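Local coordinates for putative hexose oxidase (Nonomuraea sp. ATCC 39727, PDB 5AWV), which probably oxidises a sugar of teicoplanin-type glycopeptide antibiotics, using a covalently attached FAD, at residues P287-N299 / E306-T318. Numbering follows the deposited sequence.
Sequences PYTGLWSQLMIGN and ESGFMMPIQVDAT
Met296 reaches across the hairpin to three residues of 306-318. Its CG lies anti to the carbonyl carbon (chi1 -60°), and SD rests 3.6 Å from Pro312 CD. The bend at chi3 (81°) turns the methyl toward the loop. There CE touches Met310 CE and comes 3.4 Å from Glu306 O. The Met296 chain crosses the proline at about a right angle. Gln294 NE2 gives the sulfur a weak hydrogen bond. Further along this face, Gln314 CG meets Trp292 CE3 at the edge of the indole, with amide and ring planes nearly perpendicular.

On the reverse face Ile297 and Phe309 run side by side. Ile297 CG2 sits over the phenyl face in a CH-pi contact, 4.2 Å from the centroid, and Leu295 CD1 comes to the ring edge. At the far end, where Leu291 and Ile313 pack on helix 322-334, Leu291 CD1 touches Val315 CG2 at 3.6 Å; next along the strand, Ser293 OG is hydrogen-bonded to Tyr278 OH and His329 NE2.

Strands 291-298 and 309-316 form a beta hairpin within a seven-stranded antiparallel sheet, flanked by 395-402 and 249-257 respectively. Paired hydrogen bonds join Trp292 with Gln314 and Met296 with Met310. Pro312 interrupts the ladder: its O accepts from Gln294 N at 3.0 Å, but having no N-H it sets CD 3.1 Å from Gln294 O instead.

The two faces thus differ in chemistry. Trp292, Gln294 and Pro312 pack against the bound peptide, whose backbone hydrogen-bonds the Glu306 carboxylate, with Met296 behind Pro312 and Glu306, consistent with a role in holding the glycopeptide.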
# COMPACT_ATOMS: atom_id res chain seq x y z
N PRO A 287 -20.55 4.94 -17.85
CA PRO A 287 -20.91 5.93 -16.80
C PRO A 287 -20.65 5.40 -15.40
O PRO A 287 -20.49 6.18 -14.51
CB PRO A 287 -22.42 6.18 -17.02
CG PRO A 287 -22.86 5.00 -17.70
CD PRO A 287 -21.75 4.35 -18.47
N TYR A 288 -20.48 4.09 -15.23
CA TYR A 288 -20.22 3.54 -13.90
C TYR A 288 -18.72 3.55 -13.49
O TYR A 288 -18.43 3.02 -12.41
CB TYR A 288 -20.77 2.13 -13.80
CG TYR A 288 -22.31 2.04 -13.89
CD1 TYR A 288 -23.13 2.34 -12.79
CD2 TYR A 288 -22.90 1.68 -15.09
CE1 TYR A 288 -24.50 2.27 -12.89
CE2 TYR A 288 -24.29 1.64 -15.24
CZ TYR A 288 -25.08 1.93 -14.13
OH TYR A 288 -26.44 1.82 -14.31
N THR A 289 -17.83 4.18 -14.30
CA THR A 289 -16.47 4.42 -13.85
C THR A 289 -16.44 5.28 -12.56
O THR A 289 -15.49 5.17 -11.78
CB THR A 289 -15.58 5.10 -14.89
OG1 THR A 289 -16.20 6.30 -15.32
CG2 THR A 289 -15.31 4.20 -16.05
N GLY A 290 -17.47 6.10 -12.36
CA GLY A 290 -17.66 6.90 -11.12
C GLY A 290 -18.27 6.17 -9.89
O GLY A 290 -18.44 6.78 -8.82
N LEU A 291 -18.47 4.86 -10.01
CA LEU A 291 -19.01 4.02 -8.94
C LEU A 291 -18.02 2.95 -8.53
O LEU A 291 -17.28 2.34 -9.37
CB LEU A 291 -20.30 3.31 -9.44
CG LEU A 291 -21.05 2.41 -8.45
CD1 LEU A 291 -22.57 2.39 -8.66
CD2 LEU A 291 -20.53 0.97 -8.43
N TRP A 292 -18.02 2.69 -7.27
CA TRP A 292 -17.28 1.60 -6.71
C TRP A 292 -18.03 0.97 -5.56
O TRP A 292 -18.75 1.61 -4.81
CB TRP A 292 -15.94 2.15 -6.15
CG TRP A 292 -15.09 1.08 -5.48
CD1 TRP A 292 -14.21 0.20 -6.06
CD2 TRP A 292 -15.02 0.85 -4.08
NE1 TRP A 292 -13.63 -0.59 -5.12
CE2 TRP A 292 -14.09 -0.21 -3.88
CE3 TRP A 292 -15.64 1.42 -2.98
CZ2 TRP A 292 -13.83 -0.75 -2.62
CZ3 TRP A 292 -15.40 0.86 -1.71
CH2 TRP A 292 -14.46 -0.17 -1.54
N SER A 293 -17.85 -0.32 -5.44
CA SER A 293 -18.43 -1.07 -4.33
C SER A 293 -17.58 -2.22 -3.98
O SER A 293 -16.73 -2.66 -4.76
CB SER A 293 -19.85 -1.53 -4.71
OG SER A 293 -19.81 -2.50 -5.73
N GLN A 294 -17.79 -2.72 -2.78
CA GLN A 294 -17.25 -4.02 -2.49
C GLN A 294 -18.16 -4.92 -1.72
O GLN A 294 -18.74 -4.48 -0.74
CB GLN A 294 -15.88 -3.92 -1.80
CG GLN A 294 -15.80 -3.37 -0.45
CD GLN A 294 -14.34 -3.49 0.11
OE1 GLN A 294 -13.37 -3.56 -0.60
NE2 GLN A 294 -14.23 -3.51 1.40
N LEU A 295 -18.25 -6.15 -2.16
CA LEU A 295 -19.11 -7.14 -1.56
C LEU A 295 -18.34 -7.91 -0.55
O LEU A 295 -17.46 -8.64 -0.87
CB LEU A 295 -19.80 -7.99 -2.63
CG LEU A 295 -20.75 -9.12 -2.13
CD1 LEU A 295 -21.92 -8.59 -1.28
CD2 LEU A 295 -21.25 -9.96 -3.26
N MET A 296 -18.70 -7.74 0.72
CA MET A 296 -17.95 -8.30 1.81
C MET A 296 -18.78 -9.44 2.40
O MET A 296 -19.85 -9.18 2.92
CB MET A 296 -17.67 -7.25 2.82
CG MET A 296 -16.84 -6.03 2.26
SD MET A 296 -17.00 -4.55 3.28
CE MET A 296 -15.81 -5.04 4.49
N ILE A 297 -18.31 -10.66 2.21
CA ILE A 297 -19.02 -11.86 2.56
C ILE A 297 -18.26 -12.40 3.77
O ILE A 297 -17.40 -13.27 3.65
CB ILE A 297 -19.09 -12.86 1.43
CG1 ILE A 297 -19.57 -12.24 0.13
CG2 ILE A 297 -19.98 -14.04 1.81
CD1 ILE A 297 -19.30 -13.10 -1.05
N GLY A 298 -18.64 -11.89 4.93
CA GLY A 298 -17.96 -12.16 6.17
C GLY A 298 -18.91 -12.65 7.26
O GLY A 298 -20.12 -12.47 7.15
N ASN A 299 -18.35 -13.32 8.28
CA ASN A 299 -19.12 -13.51 9.54
C ASN A 299 -19.15 -12.21 10.36
O ASN A 299 -18.31 -11.27 10.19
CB ASN A 299 -18.66 -14.74 10.36
CG ASN A 299 -17.25 -14.58 10.93
OD1 ASN A 299 -16.34 -14.16 10.23
ND2 ASN A 299 -17.08 -14.85 12.20
N GLU A 306 -16.25 -3.52 10.40
CA GLU A 306 -16.03 -3.90 9.00
C GLU A 306 -16.38 -5.39 8.81
O GLU A 306 -16.20 -5.96 7.75
CB GLU A 306 -14.56 -3.59 8.65
CG GLU A 306 -14.26 -2.87 7.33
CD GLU A 306 -15.02 -1.57 7.01
OE1 GLU A 306 -14.44 -0.45 7.07
OE2 GLU A 306 -16.17 -1.66 6.53
N SER A 307 -16.89 -6.03 9.85
CA SER A 307 -17.23 -7.43 9.75
C SER A 307 -18.62 -7.57 9.20
O SER A 307 -19.29 -6.58 8.95
CB SER A 307 -17.09 -8.10 11.13
OG SER A 307 -18.21 -7.85 11.97
N GLY A 308 -19.04 -8.79 8.97
CA GLY A 308 -20.38 -9.05 8.48
C GLY A 308 -20.47 -9.18 6.98
O GLY A 308 -19.45 -9.34 6.27
N PHE A 309 -21.71 -9.21 6.55
CA PHE A 309 -22.13 -9.52 5.21
C PHE A 309 -22.78 -8.25 4.70
O PHE A 309 -23.90 -7.93 5.08
CB PHE A 309 -23.12 -10.68 5.28
CG PHE A 309 -23.35 -11.41 3.97
CD1 PHE A 309 -22.96 -10.87 2.70
CD2 PHE A 309 -24.01 -12.61 3.97
CE1 PHE A 309 -23.25 -11.53 1.57
CE2 PHE A 309 -24.21 -13.33 2.81
CZ PHE A 309 -23.83 -12.79 1.59
N MET A 310 -22.02 -7.46 3.89
CA MET A 310 -22.46 -6.15 3.51
C MET A 310 -21.75 -5.67 2.23
O MET A 310 -20.77 -6.25 1.83
CB MET A 310 -22.19 -5.20 4.63
CG MET A 310 -20.77 -5.19 5.08
SD MET A 310 -20.55 -3.75 6.12
CE MET A 310 -18.98 -4.26 6.74
N MET A 311 -22.24 -4.59 1.65
CA MET A 311 -21.74 -4.07 0.38
C MET A 311 -21.76 -2.58 0.44
O MET A 311 -22.76 -1.94 0.12
CB MET A 311 -22.52 -4.63 -0.81
CG MET A 311 -21.98 -4.20 -2.14
SD MET A 311 -22.85 -4.85 -3.58
CE MET A 311 -24.23 -3.70 -3.63
N PRO A 312 -20.66 -2.00 0.91
CA PRO A 312 -20.59 -0.54 0.78
C PRO A 312 -20.49 -0.13 -0.70
O PRO A 312 -19.86 -0.86 -1.54
CB PRO A 312 -19.29 -0.16 1.56
CG PRO A 312 -18.94 -1.41 2.29
CD PRO A 312 -19.54 -2.58 1.64
N ILE A 313 -21.08 1.00 -1.01
CA ILE A 313 -21.06 1.56 -2.34
C ILE A 313 -20.79 3.06 -2.25
O ILE A 313 -21.32 3.76 -1.35
CB ILE A 313 -22.42 1.39 -3.04
CG1 ILE A 313 -22.91 -0.04 -2.87
CG2 ILE A 313 -22.40 1.84 -4.49
CD1 ILE A 313 -24.40 -0.14 -3.14
N GLN A 314 -20.05 3.58 -3.21
CA GLN A 314 -19.98 5.01 -3.37
C GLN A 314 -19.98 5.43 -4.78
O GLN A 314 -19.44 4.72 -5.66
CB GLN A 314 -18.74 5.53 -2.64
CG GLN A 314 -17.47 4.99 -3.14
CD GLN A 314 -16.22 5.57 -2.38
OE1 GLN A 314 -15.41 6.26 -2.96
NE2 GLN A 314 -16.11 5.26 -1.15
N VAL A 315 -20.53 6.59 -5.04
CA VAL A 315 -20.53 7.15 -6.38
C VAL A 315 -20.18 8.60 -6.31
O VAL A 315 -20.59 9.30 -5.38
CB VAL A 315 -21.95 7.03 -6.99
CG1 VAL A 315 -22.01 7.45 -8.45
CG2 VAL A 315 -22.36 5.58 -6.90
N ASP A 316 -19.37 9.04 -7.27
CA ASP A 316 -19.10 10.45 -7.51
C ASP A 316 -20.42 11.18 -7.70
O ASP A 316 -21.13 10.93 -8.67
CB ASP A 316 -18.24 10.56 -8.78
CG ASP A 316 -17.88 11.99 -9.13
OD1 ASP A 316 -18.38 12.96 -8.51
OD2 ASP A 316 -16.97 12.11 -9.96
N ALA A 317 -20.73 12.06 -6.77
CA ALA A 317 -21.93 12.85 -6.75
C ALA A 317 -21.94 14.14 -7.58
O ALA A 317 -22.89 14.87 -7.51
CB ALA A 317 -22.29 13.16 -5.31
N THR A 318 -20.92 14.39 -8.40
CA THR A 318 -20.81 15.57 -9.21
C THR A 318 -21.94 15.65 -10.29
O THR A 318 -22.56 16.70 -10.44
CB THR A 318 -19.50 15.53 -10.00
OG1 THR A 318 -18.43 15.45 -9.10
CG2 THR A 318 -19.30 16.78 -10.97